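PDB 1J1I: meta cleavage compound hydrolase from Janthinobacterium, which hydrolyses the meta-cleavage compound of the carbazole degradation pathway, probably splitting a carbon-carbon bond to release anthranilate. Local coordinates for residues L170-F175 / G260-E266; G48-E52 / I69-M73; I61-Y66 / A272-L276. All coordinates share one frame; numbering follows the deposited sequence.

In the fold
Contact 2 is the interior one, its centre about 8 Å from the centre of the chain, while contacts 1 and 3 sit about 15 and 16 Å out and are only partly buried. Polar bonds dominate contacts 1 and 2: in each a carboxylate, Glu266 or Asp72, takes up backbone N-H groups. Contact 3 is instead apolar across its interface. The loop of His261, the probable catalytic histidine, and the short helix 263-266 after it belong to contact 1, and helix 268-281, which follows, carries one half of contact 3. The other half, 61-66, bridges helix 59-62 to strand 67-71, whose end enters contact 2. All three belong to an alpha/beta-hydrolase fold.

Contact 1 of 3, residues L170-F175 / G260-E266; sequences LTNDGF and GHWAMIE
His261 N donates to Leu170 O (2.8 Å) where the loop leaving helix 160-170 passes the histidine loop, and Thr171 and Gly260 come together there with their CA atoms 4.3 Å apart. The chain then makes a type I turn from Asn172 to Phe175.

Glu266 reaches back from the short helix into this junction. Glu266 OE1 takes three donors: Asn172 N from above the carboxylate plane, Asn172 ND2 (2.7 Å) on the anti lone pair, and Gly260 N (2.7 Å) on the syn side. The other oxygen, Glu266 OE2, accepts from Trp262 N at 3.0 Å. Asn172 is itself fixed at both ends of its amide: OD1 receives Gly174 N in an Asx turn, and a water joins ND2 to Glu266 O. With CG between the backbone N and the carbonyl carbon (chi1 76°), the Asn172 amide folds over its own N-H, letting both nitrogens reach one oxygen.

Apolar contacts flank this network. Leu170 lies over one face of the Trp262 indole, Leu170 CD1 coming to 3.4 Å from Trp262 CZ2. Thr171 CG2 touches Glu266 CG at 3.7 Å and lies over one face of the Phe175 ring, toward its rim, within the same segment. Phe175 CZ meets Ile265 CG2 at 3.7 Å.

His261 belongs to the probable catalytic triad, with ND1 bonded to Asp233 and its side chain close to Ser114. The buried carboxylate therefore ties the backbone on both sides of this histidine, at Gly260 and Trp262, to the loop after helix 160-170, and four donors on its oxygens would compensate much of its negative charge.

Contact 2 of 3, residues G48-E52 / I69-M73; sequences GAESE and IAMDM
Ser51 meets Asp72 OD1 twice, through its backbone N at 2.9 Å and through OG at 2.6 Å, and these bonds form the tight part of the contact. The two donors come at the oxygen from opposite faces of the carboxylate plane: N nearly along the C-O direction, OG from the anti side. Ser51 can do this because OG stands beside its own backbone N (chi1 -59°). Ser51 CB also rests on Ala70 CB at 3.7 Å, and Glu50 CB approaches Asp72 OD1 at 3.6 Å.

Glu50 is the N-cap of helix 51-55. Its chain bends back at chi2 (72°), and Glu50 OE1 accepts Glu52 N at 2.9 Å from above the carboxylate plane, while OE2 takes Gly53 N. Arg29 NH1 makes salt bridges to both Glu50 OE1 and Asp72 OD2, which would ease the repulsion between two nearby acids.

An alanine in place of Asp72 would probably leave Ser51 N and OG without their acceptor and Arg29 with one carboxylate fewer.

Toward its helix end the contact loosens: the partly exposed Glu52 turns its carboxylate away from 69-73, to Tyr16. Strand 67-71 runs between strands 26-33 and 38-42; Met71 points from it to helix 88-101, while Ser51 starts helix 51-55 over Ala70, against Leu31 of the adjacent strand.

Contact 3 of 3, residues I61-Y66 / A272-L276; sequences ILARHY and ANATL
Leu62 O is gripped by two backbone donors, His65 N at 2.9 Å and Tyr66 N at 3.0 Å, where the chain turns out of helix 59-62 toward strand 67-71 of the alpha/beta-hydrolase sheet. The end of this helix and the turn after it present Ile61, Leu62, His65 and Tyr66 to helix 268-281 near the end of the chain.

Ala272 CB sits against the Ile61 side chain, 3.5 Å from CG2 and 3.6 Å from CD1. With CG1 beside the backbone N of Ile61 (chi1 -57°) and CG2 anti to that N, CG2 and CD1 both reach the alanine methyl.

Leu276 does most of the remaining work. Its CD1 goes to Ile61 CG2, its side chain crossing that of Ile61 at about a right angle, while CD2 enters among three residues. Leu62, also in touch with Leu41 of the sheet, has its CD2 3.6 Å from Leu276 CD2. The exposed His65 ring brings CD2 to 3.7 Å from Leu276 CD2, and further round the helix Asn273 packs on Ser280 of the second subunit.

Leu276 CD2 also lies at the edge of the Tyr66 ring, near its plane, 3.8 Å from Tyr66 CE1.

Contact 1 of 3, residues L170-F175 / G260-E266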
loop_
_atom_site.group_PDB
_atom_site.type_symbol
_atom_site.label_atom_id
_atom_site.label_comp_id
_atom_site.label_asym_id
_atom_site.label_seq_id
_atom_site.Cartn_x
_atom_site.Cartn_y
_atom_site.Cartn_z
ATOM N N LEU A 170 16.821 -6.823 13.549
ATOM C CA LEU A 170 15.510 -6.222 13.296
ATOM C C LEU A 170 15.293 -5.677 11.889
ATOM O O LEU A 170 14.205 -5.189 11.570
ATOM C CB LEU A 170 15.257 -5.087 14.290
ATOM C CG LEU A 170 15.406 -5.398 15.778
ATOM C CD1 LEU A 170 14.907 -4.208 16.581
ATOM C CD2 LEU A 170 14.615 -6.640 16.136
ATOM N N THR A 171 16.325 -5.748 11.054
ATOM C CA THR A 171 16.239 -5.240 9.691
ATOM C C THR A 171 16.385 -6.351 8.650
ATOM O O THR A 171 16.822 -7.456 8.971
ATOM C CB THR A 171 17.323 -4.168 9.445
ATOM O OG1 THR A 171 18.613 -4.704 9.769
ATOM C CG2 THR A 171 17.063 -2.941 10.310
ATOM N N ASN A 172 16.010 -6.053 7.408
ATOM C CA ASN A 172 16.100 -7.029 6.323
ATOM C C ASN A 172 17.567 -7.341 6.021
ATOM O O ASN A 172 18.447 -6.507 6.246
ATOM C CB ASN A 172 15.396 -6.496 5.067
ATOM C CG ASN A 172 16.204 -5.439 4.341
ATOM O OD1 ASN A 172 17.102 -5.754 3.559
ATOM N ND2 ASN A 172 15.892 -4.175 4.599
ATOM N N ASP A 173 17.819 -8.538 5.502
ATOM C CA ASP A 173 19.179 -8.982 5.199
ATOM C C ASP A 173 19.990 -8.057 4.299
ATOM O O ASP A 173 21.210 -8.181 4.225
ATOM C CB ASP A 173 19.152 -10.384 4.580
ATOM C CG ASP A 173 18.383 -11.384 5.425
ATOM O OD1 ASP A 173 18.444 -11.295 6.669
ATOM O OD2 ASP A 173 17.725 -12.272 4.842
ATOM N N GLY A 174 19.325 -7.132 3.617
ATOM C CA GLY A 174 20.037 -6.226 2.736
ATOM C C GLY A 174 20.366 -4.878 3.348
ATOM O O GLY A 174 21.014 -4.048 2.713
ATOM N N PHE A 175 19.924 -4.658 4.582
ATOM C CA PHE A 175 20.171 -3.395 5.268
ATOM C C PHE A 175 21.656 -3.199 5.582
ATOM O O PHE A 175 22.291 -4.059 6.190
ATOM C CB PHE A 175 19.361 -3.337 6.567
ATOM C CG PHE A 175 19.460 -2.022 7.282
ATOM C CD1 PHE A 175 18.897 -0.874 6.736
ATOM C CD2 PHE A 175 20.137 -1.925 8.496
ATOM C CE1 PHE A 175 19.004 0.354 7.387
ATOM C CE2 PHE A 175 20.250 -0.702 9.154
ATOM C CZ PHE A 175 19.683 0.441 8.600
ATOM N N GLY A 260 12.300 -5.362 7.221
ATOM C CA GLY A 260 12.176 -5.877 8.569
ATOM C C GLY A 260 11.194 -5.084 9.413
ATOM O O GLY A 260 10.141 -4.664 8.930
ATOM N N HIS A 261 11.565 -4.863 10.672
ATOM C CA HIS A 261 10.733 -4.159 11.645
ATOM C C HIS A 261 10.774 -2.626 11.573
ATOM O O HIS A 261 9.926 -1.961 12.170
ATOM C CB HIS A 261 11.137 -4.632 13.051
ATOM C CG HIS A 261 10.177 -4.242 14.136
ATOM N ND1 HIS A 261 8.831 -4.532 14.084
ATOM C CD2 HIS A 261 10.384 -3.627 15.325
ATOM C CE1 HIS A 261 8.248 -4.114 15.195
ATOM N NE2 HIS A 261 9.169 -3.560 15.965
ATOM N N TRP A 262 11.745 -2.068 10.845
ATOM C CA TRP A 262 11.887 -0.612 10.727
ATOM C C TRP A 262 11.803 -0.078 9.292
ATOM O O TRP A 262 12.792 0.411 8.749
ATOM C CB TRP A 262 13.221 -0.149 11.333
ATOM C CG TRP A 262 13.411 -0.467 12.787
ATOM C CD1 TRP A 262 12.435 -0.675 13.720
ATOM C CD2 TRP A 262 14.658 -0.551 13.486
ATOM N NE1 TRP A 262 12.998 -0.883 14.956
ATOM C CE2 TRP A 262 14.361 -0.812 14.841
ATOM C CE3 TRP A 262 16.000 -0.429 13.099
ATOM C CZ2 TRP A 262 15.358 -0.954 15.815
ATOM C CZ3 TRP A 262 16.994 -0.569 14.068
ATOM C CH2 TRP A 262 16.664 -0.829 15.411
ATOM N N ALA A 263 10.621 -0.144 8.687
ATOM C CA ALA A 263 10.448 0.327 7.318
ATOM C C ALA A 263 10.968 1.750 7.084
ATOM O O ALA A 263 11.611 2.019 6.071
ATOM C CB ALA A 263 8.970 0.237 6.919
ATOM N N MET A 264 10.698 2.662 8.018
ATOM C CA MET A 264 11.133 4.054 7.864
ATOM C C MET A 264 12.653 4.227 7.829
ATOM O O MET A 264 13.154 5.235 7.320
ATOM C CB MET A 264 10.565 4.928 8.986
ATOM C CG MET A 264 11.258 4.756 10.325
ATOM S SD MET A 264 11.074 3.115 11.028
ATOM C CE MET A 264 11.986 3.309 12.538
ATOM N N ILE A 265 13.376 3.261 8.388
ATOM C CA ILE A 265 14.835 3.318 8.402
ATOM C C ILE A 265 15.422 2.510 7.244
ATOM O O ILE A 265 16.351 2.961 6.572
ATOM C CB ILE A 265 15.415 2.768 9.738
ATOM C CG1 ILE A 265 15.004 3.673 10.904
ATOM C CG2 ILE A 265 16.937 2.683 9.654
ATOM C CD1 ILE A 265 15.428 3.154 12.271
ATOM N N GLU A 266 14.867 1.326 7.007
ATOM C CA GLU A 266 15.348 0.441 5.945
ATOM C C GLU A 266 15.040 0.937 4.531
ATOM O O GLU A 266 15.831 0.731 3.609
ATOM C CB GLU A 266 14.759 -0.960 6.131
ATOM C CG GLU A 266 15.048 -1.581 7.488
ATOM C CD GLU A 266 14.309 -2.888 7.703
ATOM O OE1 GLU A 266 14.436 -3.799 6.852
ATOM O OE2 GLU A 266 13.599 -3.007 8.726
HETATM O O HOH W 1 17.283 -1.738 3.576
#

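Contact 2 of 3, residues G48-E52 / I69-M73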
loop_
_atom_site.group_PDB
_atom_site.type_symbol
_atom_site.label_atom_id
_atom_site.label_comp_id
_atom_site.label_asym_id
_atom_site.label_seq_id
_atom_site.Cartn_x
_atom_site.Cartn_y
_atom_site.Cartn_z
ATOM N N GLY A 48 17.856 3.546 23.563
ATOM C CA GLY A 48 18.435 4.560 22.702
ATOM C C GLY A 48 17.558 4.992 21.542
ATOM O O GLY A 48 17.989 5.770 20.693
ATOM N N ALA A 49 16.325 4.499 21.496
ATOM C CA ALA A 49 15.429 4.876 20.412
ATOM C C ALA A 49 14.874 6.270 20.665
ATOM O O ALA A 49 14.429 6.584 21.772
ATOM C CB ALA A 49 14.288 3.872 20.286
ATOM N N GLU A 50 14.926 7.108 19.637
ATOM C CA GLU A 50 14.414 8.470 19.724
ATOM C C GLU A 50 14.153 9.034 18.329
ATOM O O GLU A 50 14.431 8.381 17.319
ATOM C CB GLU A 50 15.370 9.365 20.536
ATOM C CG GLU A 50 16.841 9.295 20.145
ATOM C CD GLU A 50 17.122 9.965 18.816
ATOM O OE1 GLU A 50 16.885 11.188 18.704
ATOM O OE2 GLU A 50 17.576 9.269 17.885
ATOM N N SER A 51 13.621 10.249 18.279
ATOM C CA SER A 51 13.240 10.889 17.028
ATOM C C SER A 51 14.256 11.059 15.900
ATOM O O SER A 51 13.934 10.797 14.741
ATOM C CB SER A 51 12.603 12.246 17.335
ATOM O OG SER A 51 11.460 12.081 18.159
ATOM N N GLU A 52 15.467 11.505 16.216
ATOM C CA GLU A 52 16.460 11.720 15.169
ATOM C C GLU A 52 16.862 10.420 14.472
ATOM O O GLU A 52 16.824 10.333 13.244
ATOM C CB GLU A 52 17.689 12.425 15.752
ATOM C CG GLU A 52 18.720 12.868 14.730
ATOM C CD GLU A 52 19.685 13.895 15.305
ATOM O OE1 GLU A 52 20.251 13.642 16.392
ATOM O OE2 GLU A 52 19.875 14.954 14.669
ATOM N N ILE A 69 6.451 16.957 12.908
ATOM C CA ILE A 69 6.800 17.047 14.324
ATOM C C ILE A 69 7.148 15.650 14.847
ATOM O O ILE A 69 6.263 14.811 15.026
ATOM C CB ILE A 69 5.604 17.614 15.137
ATOM C CG1 ILE A 69 5.226 19.013 14.625
ATOM C CG2 ILE A 69 5.933 17.624 16.626
ATOM C CD1 ILE A 69 6.229 20.122 14.946
ATOM N N ALA A 70 8.437 15.404 15.072
ATOM C CA ALA A 70 8.909 14.116 15.575
ATOM C C ALA A 70 9.108 14.246 17.085
ATOM O O ALA A 70 10.045 14.898 17.541
ATOM C CB ALA A 70 10.224 13.733 14.891
ATOM N N MET A 71 8.222 13.608 17.848
ATOM C CA MET A 71 8.227 13.678 19.313
ATOM C C MET A 71 8.870 12.499 20.039
ATOM O O MET A 71 8.610 11.349 19.707
ATOM C CB MET A 71 6.780 13.812 19.806
ATOM C CG MET A 71 6.605 13.919 21.325
ATOM S SD MET A 71 4.949 13.371 21.877
ATOM C CE MET A 71 5.287 11.616 22.203
ATOM N N ASP A 72 9.699 12.795 21.041
ATOM C CA ASP A 72 10.307 11.740 21.850
ATOM C C ASP A 72 9.276 11.349 22.903
ATOM O O ASP A 72 8.738 12.213 23.604
ATOM C CB ASP A 72 11.572 12.237 22.560
ATOM C CG ASP A 72 12.798 12.206 21.671
ATOM O OD1 ASP A 72 12.683 11.816 20.484
ATOM O OD2 ASP A 72 13.881 12.575 22.173
ATOM N N MET A 73 8.987 10.056 23.011
ATOM C CA MET A 73 8.025 9.596 23.999
ATOM C C MET A 73 8.542 9.757 25.423
ATOM O O MET A 73 9.743 9.890 25.661
ATOM C CB MET A 73 7.683 8.119 23.785
ATOM C CG MET A 73 6.854 7.824 22.536
ATOM S SD MET A 73 6.343 6.097 22.492
ATOM C CE MET A 73 7.848 5.325 21.897
#

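Contact 3 of 3, residues I61-Y66 / A272-L276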
loop_
_atom_site.group_PDB
_atom_site.type_symbol
_atom_site.label_atom_id
_atom_site.label_comp_id
_atom_site.label_asym_id
_atom_site.label_seq_id
_atom_site.Cartn_x
_atom_site.Cartn_y
_atom_site.Cartn_z
ATOM N N ILE A 61 11.588 14.576 3.466
ATOM C CA ILE A 61 10.614 14.227 2.447
ATOM C C ILE A 61 9.211 14.681 2.833
ATOM O O ILE A 61 8.520 15.341 2.053
ATOM C CB ILE A 61 10.610 12.703 2.201
ATOM C CG1 ILE A 61 12.018 12.237 1.813
ATOM C CG2 ILE A 61 9.619 12.357 1.108
ATOM C CD1 ILE A 61 12.178 10.728 1.745
ATOM N N LEU A 62 8.788 14.332 4.041
ATOM C CA LEU A 62 7.459 14.708 4.495
ATOM C C LEU A 62 7.321 16.224 4.644
ATOM O O LEU A 62 6.278 16.796 4.328
ATOM C CB LEU A 62 7.144 14.008 5.823
ATOM C CG LEU A 62 7.131 12.476 5.763
ATOM C CD1 LEU A 62 6.837 11.906 7.138
ATOM C CD2 LEU A 62 6.083 12.011 4.757
ATOM N N ALA A 63 8.388 16.867 5.103
ATOM C CA ALA A 63 8.390 18.309 5.318
ATOM C C ALA A 63 8.165 19.132 4.048
ATOM O O ALA A 63 7.924 20.338 4.114
ATOM C CB ALA A 63 9.692 18.728 5.992
ATOM N N ARG A 64 8.243 18.489 2.890
ATOM C CA ARG A 64 8.017 19.204 1.642
ATOM C C ARG A 64 6.529 19.491 1.480
ATOM O O ARG A 64 6.139 20.356 0.694
ATOM C CB ARG A 64 8.501 18.374 0.449
ATOM C CG ARG A 64 9.542 19.074 -0.406
ATOM C CD ARG A 64 10.955 18.710 0.015
ATOM N NE ARG A 64 11.282 17.328 -0.334
ATOM C CZ ARG A 64 12.485 16.781 -0.181
ATOM N NH1 ARG A 64 13.485 17.497 0.317
ATOM N NH2 ARG A 64 12.688 15.517 -0.528
ATOM N N HIS A 65 5.699 18.778 2.238
ATOM C CA HIS A 65 4.254 18.943 2.128
ATOM C C HIS A 65 3.495 19.149 3.437
ATOM O O HIS A 65 2.324 19.520 3.410
ATOM C CB HIS A 65 3.666 17.727 1.408
ATOM C CG HIS A 65 4.317 17.432 0.093
ATOM N ND1 HIS A 65 4.179 18.251 -1.006
ATOM C CD2 HIS A 65 5.135 16.422 -0.290
ATOM C CE1 HIS A 65 4.884 17.759 -2.009
ATOM N NE2 HIS A 65 5.474 16.650 -1.602
ATOM N N TYR A 66 4.146 18.901 4.571
ATOM C CA TYR A 66 3.483 19.056 5.867
ATOM C C TYR A 66 4.396 19.615 6.946
ATOM O O TYR A 66 5.611 19.695 6.774
ATOM C CB TYR A 66 2.967 17.703 6.377
ATOM C CG TYR A 66 1.978 17.019 5.475
ATOM C CD1 TYR A 66 2.403 16.203 4.427
ATOM C CD2 TYR A 66 0.610 17.225 5.639
ATOM C CE1 TYR A 66 1.486 15.612 3.559
ATOM C CE2 TYR A 66 -0.315 16.643 4.780
ATOM C CZ TYR A 66 0.129 15.840 3.741
ATOM O OH TYR A 66 -0.785 15.289 2.877
ATOM N N ALA A 272 8.227 7.092 3.178
ATOM C CA ALA A 272 7.807 8.486 3.130
ATOM C C ALA A 272 6.791 8.742 2.029
ATOM O O ALA A 272 5.813 9.459 2.234
ATOM C CB ALA A 272 9.023 9.397 2.938
ATOM N N ASN A 273 7.037 8.166 0.859
ATOM C CA ASN A 273 6.139 8.336 -0.274
ATOM C C ASN A 273 4.796 7.667 -0.037
ATOM O O ASN A 273 3.757 8.217 -0.385
ATOM C CB ASN A 273 6.786 7.786 -1.546
ATOM C CG ASN A 273 7.612 8.831 -2.271
ATOM O OD1 ASN A 273 8.396 9.558 -1.660
ATOM N ND2 ASN A 273 7.440 8.908 -3.584
ATOM N N ALA A 274 4.819 6.479 0.557
ATOM C CA ALA A 274 3.586 5.759 0.843
ATOM C C ALA A 274 2.760 6.573 1.839
ATOM O O ALA A 274 1.525 6.617 1.759
ATOM C CB ALA A 274 3.905 4.385 1.423
ATOM N N THR A 275 3.450 7.216 2.776
ATOM C CA THR A 275 2.788 8.037 3.784
ATOM C C THR A 275 2.221 9.308 3.150
ATOM O O THR A 275 1.102 9.713 3.459
ATOM C CB THR A 275 3.758 8.426 4.912
ATOM O OG1 THR A 275 4.227 7.238 5.565
ATOM C CG2 THR A 275 3.062 9.324 5.934
ATOM N N LEU A 276 2.994 9.934 2.267
ATOM C CA LEU A 276 2.534 11.146 1.596
ATOM C C LEU A 276 1.273 10.841 0.800
ATOM O O LEU A 276 0.304 11.594 0.842
ATOM C CB LEU A 276 3.608 11.685 0.645
ATOM C CG LEU A 276 4.814 12.369 1.287
ATOM C CD1 LEU A 276 5.833 12.736 0.215
ATOM C CD2 LEU A 276 4.354 13.609 2.035
#